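Local coordinates for protein domain of Unknown Function with a Cystatin-Like Fold (Nostoc punctiforme, PDB 2RGQ) that is of unknown function but adopts the cystatin-like fold of the SnoaL-like, NTF2-type family, whose members commonly enclose a pocket between sheet and helices, at residues B[34-39]-B[119-124]; B[85-90]-B[107-112]. One frame throughout, in Å; residues are numbered along the deposited sequence.

Contact 1: B[34-39]-B[119-124]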
loop_
_atom_site.group_PDB
_atom_site.type_symbol
_atom_site.label_atom_id
_atom_site.label_comp_id
_atom_site.label_asym_id
_atom_site.label_seq_id
_atom_site.Cartn_x
_atom_site.Cartn_y
_atom_site.Cartn_z
ATOM N N THR B 34 2.024 -19.770 1.186
ATOM C CA THR B 34 1.154 -18.921 0.344
ATOM C C THR B 34 0.718 -19.618 -0.952
ATOM O O THR B 34 -0.268 -19.207 -1.551
ATOM C CB THR B 34 1.833 -17.566 -0.035
ATOM O OG1 THR B 34 2.885 -17.776 -0.992
ATOM C CG2 THR B 34 2.337 -16.840 1.223
ATOM N N PHE B 35 1.414 -20.673 -1.360
ATOM C CA PHE B 35 1.118 -21.381 -2.582
ATOM C C PHE B 35 0.316 -22.644 -2.365
ATOM O O PHE B 35 0.541 -23.391 -1.401
ATOM C CB PHE B 35 2.396 -21.801 -3.324
ATOM C CG PHE B 35 3.097 -20.677 -4.008
ATOM C CD1 PHE B 35 2.767 -20.332 -5.307
ATOM C CD2 PHE B 35 4.098 -19.960 -3.345
ATOM C CE1 PHE B 35 3.398 -19.293 -5.932
ATOM C CE2 PHE B 35 4.725 -18.892 -3.974
ATOM C CZ PHE B 35 4.372 -18.572 -5.273
ATOM N N ALA B 36 -0.552 -22.951 -3.329
ATOM C CA ALA B 36 -1.165 -24.288 -3.365
ATOM C C ALA B 36 -0.054 -25.328 -3.578
ATOM O O ALA B 36 1.060 -24.976 -4.051
ATOM C CB ALA B 36 -2.210 -24.385 -4.503
ATOM N N SER B 37 -0.334 -26.608 -3.271
ATOM C CA SER B 37 0.609 -27.693 -3.494
ATOM C C SER B 37 1.102 -27.656 -4.929
ATOM O O SER B 37 2.263 -27.894 -5.122
ATOM C CB SER B 37 0.016 -29.078 -3.181
ATOM O OG SER B 37 -1.174 -29.235 -3.926
ATOM N N ASP B 38 0.246 -27.308 -5.898
ATOM C CA ASP B 38 0.617 -27.258 -7.322
ATOM C C ASP B 38 0.671 -25.823 -7.856
ATOM O O ASP B 38 0.549 -25.602 -9.061
ATOM C CB ASP B 38 -0.308 -28.159 -8.184
ATOM C CG ASP B 38 -1.797 -27.817 -8.048
ATOM O OD1 ASP B 38 -2.173 -27.157 -7.068
ATOM O OD2 ASP B 38 -2.583 -28.215 -8.922
ATOM N N GLY B 39 0.875 -24.857 -6.953
ATOM C CA GLY B 39 0.956 -23.461 -7.306
ATOM C C GLY B 39 2.218 -23.144 -8.074
ATOM O O GLY B 39 3.186 -23.877 -7.964
ATOM N N TYR B 119 -5.108 -19.596 -1.469
ATOM C CA TYR B 119 -3.762 -19.889 -1.921
ATOM C C TYR B 119 -3.465 -19.348 -3.301
ATOM O O TYR B 119 -4.366 -19.207 -4.126
ATOM C CB TYR B 119 -3.574 -21.407 -2.068
ATOM C CG TYR B 119 -3.654 -22.149 -0.796
ATOM C CD1 TYR B 119 -2.533 -22.286 0.030
ATOM C CD2 TYR B 119 -4.852 -22.691 -0.377
ATOM C CE1 TYR B 119 -2.619 -22.973 1.233
ATOM C CE2 TYR B 119 -4.957 -23.372 0.834
ATOM C CZ TYR B 119 -3.844 -23.525 1.623
ATOM O OH TYR B 119 -3.998 -24.178 2.822
ATOM N N LEU B 120 -2.202 -19.015 -3.546
ATOM C CA LEU B 120 -1.736 -18.683 -4.877
ATOM C C LEU B 120 -1.710 -19.922 -5.799
ATOM O O LEU B 120 -1.041 -20.944 -5.493
ATOM C CB LEU B 120 -0.307 -18.101 -4.795
ATOM C CG LEU B 120 -0.134 -16.716 -4.156
ATOM C CD1 LEU B 120 1.356 -16.441 -3.936
ATOM C CD2 LEU B 120 -0.744 -15.621 -5.019
ATOM N N ILE B 121 -2.434 -19.854 -6.919
ATOM C CA ILE B 121 -2.352 -20.885 -7.968
ATOM C C ILE B 121 -1.293 -20.497 -8.999
ATOM O O ILE B 121 -0.519 -21.337 -9.486
ATOM C CB ILE B 121 -3.705 -21.080 -8.710
ATOM C CG1 ILE B 121 -4.788 -21.546 -7.708
ATOM C CG2 ILE B 121 -3.535 -22.032 -9.947
ATOM C CD1 ILE B 121 -4.481 -22.878 -6.986
ATOM N N LEU B 122 -1.316 -19.231 -9.401
ATOM C CA LEU B 122 -0.363 -18.733 -10.349
ATOM C C LEU B 122 -0.096 -17.292 -10.107
ATOM O O LEU B 122 -1.002 -16.467 -10.190
ATOM C CB LEU B 122 -0.860 -18.890 -11.789
ATOM C CG LEU B 122 0.039 -18.313 -12.888
ATOM C CD1 LEU B 122 1.434 -18.925 -12.854
ATOM C CD2 LEU B 122 -0.597 -18.581 -14.212
ATOM N N ARG B 123 1.157 -16.975 -9.821
ATOM C CA ARG B 123 1.600 -15.588 -9.700
ATOM C C ARG B 123 2.525 -15.305 -10.872
ATOM O O ARG B 123 3.530 -16.008 -11.059
ATOM C CB ARG B 123 2.267 -15.337 -8.345
ATOM C CG ARG B 123 3.033 -14.019 -8.333
ATOM C CD ARG B 123 3.476 -13.608 -6.976
ATOM N NE ARG B 123 2.400 -12.840 -6.357
ATOM C CZ ARG B 123 2.577 -11.816 -5.532
ATOM N NH1 ARG B 123 3.771 -11.415 -5.128
ATOM N NH2 ARG B 123 1.518 -11.169 -5.096
ATOM N N GLN B 124 2.166 -14.286 -11.669
ATOM C CA GLN B 124 2.934 -13.832 -12.828
ATOM C C GLN B 124 3.429 -12.426 -12.551
ATOM O O GLN B 124 2.622 -11.514 -12.317
ATOM C CB GLN B 124 2.088 -13.849 -14.094
ATOM C CG GLN B 124 1.825 -15.280 -14.576
ATOM C CD GLN B 124 0.874 -15.330 -15.731
ATOM O OE1 GLN B 124 -0.237 -14.858 -15.601
ATOM N NE2 GLN B 124 1.253 -15.980 -16.815
#
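Leu120 lays its CD1 methyl over one face of the Phe35 ring, a CH-pi contact in which CD1 stands 4.0 Å from the ring centroid, shifted toward the rim. It belongs to a short parallel bridge in the cystatin-like fold, where strand 35-36 pairs with strand 117-127. Both side chains leave the same face of the sheet and cross obliquely; with chi1 at -74°, CG of Phe35 is anti to its carbonyl carbon, and ring atom CD1 comes 3.8 Å from Leu120 CB. Beyond the pair, Phe19 of helix 6-25 touches both. An alanine in place of Phe35 would probably leave Leu120 CD1 without the ring it packs on and open a gap beneath helix 6-25. Thr34 runs beside Leu120, pointing the same way, its OG1 hydrogen-bonded to Tyr31 O. Leu120 N hydrogen-bonds to Thr34 O at 2.8 Å and Ala36 N to Leu120 O at 3.0 Å. Tyr119 sets its CB 3.6 Å from Ala36 N and its ring atom CD1 3.6 Å from Phe35 O. A type I turn from Ala36 to Gly39 takes the chain round a corner. Ile121 points away at its base, yet its end swings back, CD1 resting 3.7 Å from Ala36 CB.

Contact 2: B[85-90]-B[107-112]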
loop_
_atom_site.group_PDB
_atom_site.type_symbol
_atom_site.label_atom_id
_atom_site.label_comp_id
_atom_site.label_asym_id
_atom_site.label_seq_id
_atom_site.Cartn_x
_atom_site.Cartn_y
_atom_site.Cartn_z
ATOM N N ALA B 85 -10.460 -16.459 -7.727
ATOM C CA ALA B 85 -10.347 -15.025 -7.966
ATOM C C ALA B 85 -9.019 -14.711 -8.637
ATOM O O ALA B 85 -8.135 -15.579 -8.782
ATOM C CB ALA B 85 -10.527 -14.226 -6.654
ATOM N N THR B 86 -8.941 -13.476 -9.125
ATOM C CA THR B 86 -7.757 -12.945 -9.745
ATOM C C THR B 86 -7.467 -11.622 -9.076
ATOM O O THR B 86 -8.399 -10.915 -8.685
ATOM C CB THR B 86 -7.912 -12.778 -11.280
ATOM O OG1 THR B 86 -8.987 -11.870 -11.547
ATOM C CG2 THR B 86 -8.203 -14.095 -11.933
HETATM N N MSE B 87 -6.195 -11.360 -8.826
HETATM C CA MSE B 87 -5.730 -10.111 -8.261
HETATM C C MSE B 87 -4.718 -9.493 -9.196
HETATM O O MSE B 87 -3.890 -10.228 -9.741
HETATM C CB MSE B 87 -5.073 -10.349 -6.888
HETATM C CG MSE B 87 -4.609 -9.055 -6.243
HETATM SE SE MSE B 87 -4.077 -9.259 -4.407
HETATM C CE MSE B 87 -2.740 -10.565 -4.502
ATOM N N GLU B 88 -4.774 -8.161 -9.384
ATOM C CA GLU B 88 -3.751 -7.404 -10.111
ATOM C C GLU B 88 -3.195 -6.425 -9.095
ATOM O O GLU B 88 -3.935 -5.891 -8.276
ATOM C CB GLU B 88 -4.294 -6.681 -11.346
ATOM C CG GLU B 88 -5.032 -7.579 -12.295
ATOM C CD GLU B 88 -6.494 -7.814 -11.900
ATOM O OE1 GLU B 88 -7.249 -6.842 -11.663
ATOM O OE2 GLU B 88 -6.917 -8.997 -11.829
ATOM N N SER B 89 -1.903 -6.156 -9.135
ATOM C CA SER B 89 -1.305 -5.280 -8.160
ATOM C C SER B 89 0.040 -4.804 -8.682
ATOM O O SER B 89 0.497 -5.271 -9.726
ATOM C CB SER B 89 -1.114 -6.006 -6.837
ATOM O OG SER B 89 -0.103 -7.018 -6.899
ATOM N N TYR B 90 0.645 -3.890 -7.930
ATOM C CA TYR B 90 1.973 -3.444 -8.215
ATOM C C TYR B 90 2.933 -3.950 -7.186
ATOM O O TYR B 90 2.561 -4.106 -6.052
ATOM C CB TYR B 90 2.060 -1.927 -8.176
ATOM C CG TYR B 90 1.480 -1.192 -9.356
ATOM C CD1 TYR B 90 1.079 -1.843 -10.525
ATOM C CD2 TYR B 90 1.434 0.190 -9.327
ATOM C CE1 TYR B 90 0.654 -1.127 -11.625
ATOM C CE2 TYR B 90 1.016 0.911 -10.428
ATOM C CZ TYR B 90 0.606 0.246 -11.558
ATOM O OH TYR B 90 0.176 0.922 -12.655
ATOM N N VAL B 107 1.939 -7.262 -11.256
ATOM C CA VAL B 107 1.733 -8.635 -10.814
ATOM C C VAL B 107 0.303 -9.085 -11.028
ATOM O O VAL B 107 -0.634 -8.401 -10.630
ATOM C CB VAL B 107 2.146 -8.797 -9.319
ATOM C CG1 VAL B 107 2.028 -10.245 -8.857
ATOM C CG2 VAL B 107 3.561 -8.327 -9.084
ATOM N N LYS B 108 0.133 -10.278 -11.640
ATOM C CA LYS B 108 -1.182 -10.853 -11.831
ATOM C C LYS B 108 -1.224 -12.194 -11.084
ATOM O O LYS B 108 -0.405 -13.063 -11.350
ATOM C CB LYS B 108 -1.502 -11.075 -13.308
ATOM C CG LYS B 108 -2.969 -11.430 -13.504
ATOM C CD LYS B 108 -3.310 -12.029 -14.880
ATOM C CE LYS B 108 -4.597 -12.875 -14.736
ATOM N NZ LYS B 108 -4.407 -14.063 -13.797
ATOM N N ASP B 109 -2.200 -12.348 -10.198
ATOM C CA ASP B 109 -2.364 -13.562 -9.372
ATOM C C ASP B 109 -3.681 -14.265 -9.637
ATOM O O ASP B 109 -4.709 -13.622 -9.801
ATOM C CB ASP B 109 -2.290 -13.224 -7.875
ATOM C CG ASP B 109 -0.943 -12.672 -7.463
ATOM O OD1 ASP B 109 0.051 -13.366 -7.767
ATOM O OD2 ASP B 109 -0.875 -11.606 -6.773
ATOM N N GLN B 110 -3.637 -15.587 -9.794
ATOM C CA GLN B 110 -4.849 -16.399 -9.821
ATOM C C GLN B 110 -4.809 -17.078 -8.457
ATOM O O GLN B 110 -3.764 -17.700 -8.096
ATOM C CB GLN B 110 -4.812 -17.449 -10.912
ATOM C CG GLN B 110 -4.733 -16.906 -12.318
ATOM C CD GLN B 110 -4.614 -18.005 -13.346
ATOM O OE1 GLN B 110 -4.595 -19.196 -13.009
ATOM N NE2 GLN B 110 -4.527 -17.618 -14.621
ATOM N N VAL B 111 -5.899 -16.976 -7.696
ATOM C CA VAL B 111 -5.959 -17.513 -6.355
ATOM C C VAL B 111 -7.173 -18.448 -6.245
ATOM O O VAL B 111 -8.094 -18.363 -7.050
ATOM C CB VAL B 111 -6.025 -16.454 -5.265
ATOM C CG1 VAL B 111 -4.686 -15.603 -5.247
ATOM C CG2 VAL B 111 -7.330 -15.608 -5.390
ATOM N N ARG B 112 -7.094 -19.368 -5.305
ATOM C CA ARG B 112 -8.152 -20.361 -5.101
ATOM C C ARG B 112 -8.320 -20.677 -3.635
ATOM O O ARG B 112 -7.331 -20.732 -2.879
ATOM C CB ARG B 112 -7.814 -21.620 -5.872
ATOM C CG ARG B 112 -8.889 -22.732 -5.885
ATOM C CD ARG B 112 -8.414 -23.910 -6.706
ATOM N NE ARG B 112 -8.137 -23.515 -8.099
ATOM C CZ ARG B 112 -7.332 -24.152 -8.951
ATOM N NH1 ARG B 112 -6.733 -25.243 -8.615
ATOM N NH2 ARG B 112 -7.166 -23.719 -10.172
HETATM O O HOH W 1 -1.549 -9.361 -7.870
#
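Six backbone hydrogen bonds tie Ala85, Met87 and Ser89 to Val111, Asp109 and Val107, two for each pair, in the antiparallel hairpin of strands 84-95 and 101-114. The shortest runs from Asp109 N to Met87 O, 2.7 Å, while Ser89 N to Val107 O is more bent, with 144° at the hydrogen. Between them, at the non-hydrogen-bonded pairs, CA-H...O contacts fill in: Thr86 CA lies 3.1 Å from Asp109 O.

Polar side chains of one face meet through a water. It is hydrogen-bonded to Asp109 OD2 at 2.6 Å, to Val107 O and to Ser89 OG at 2.9 Å, so it spans the two strands. Asp109 OD1 is held separately, by a salt bridge to Arg123.

On the same face a methyl packs against the carboxylate. Met87, a selenomethionine, lies alongside Asp109 and points the same way; its chain is extended until chi3, 57°, turns the CE methyl back toward OD2 of Asp109. The apolar contact lies toward the open end of the hairpin, where Ala85 CB touches Val111 CG2 at 3.7 Å.

On the reverse face Thr86 and Glu88 both bond to Gln79 of strand 69-80, the next strand over. Strand 117-127 flanks the hairpin on its other side, and helix 6-25 covers the face of Met87 and Val111 with Ile12, Ala16 and Leu15.

Contacts 1 and 2 are centred about 10 Å apart in one mixed sheet, joined where strand 117-127 lies beside strand 101-114. The chain between the two segments of contact 1 holds both strands of contact 2. A salt bridge from Arg123 NE to Asp109 OD1, 2.8 Å, ties them, and Arg123 NH1 reaches on to Glu20 of helix 6-25. Ile121 N is probably hydrogen-bonded to Gln110 O at 2.8 Å; a classic beta bulge sets Ile121 and Leu122 opposite Gln110. No active site is established, but a glycerol, probably from the crystallisation liquor, sits about 3 Å from the side chain of Ala36, at contact 1.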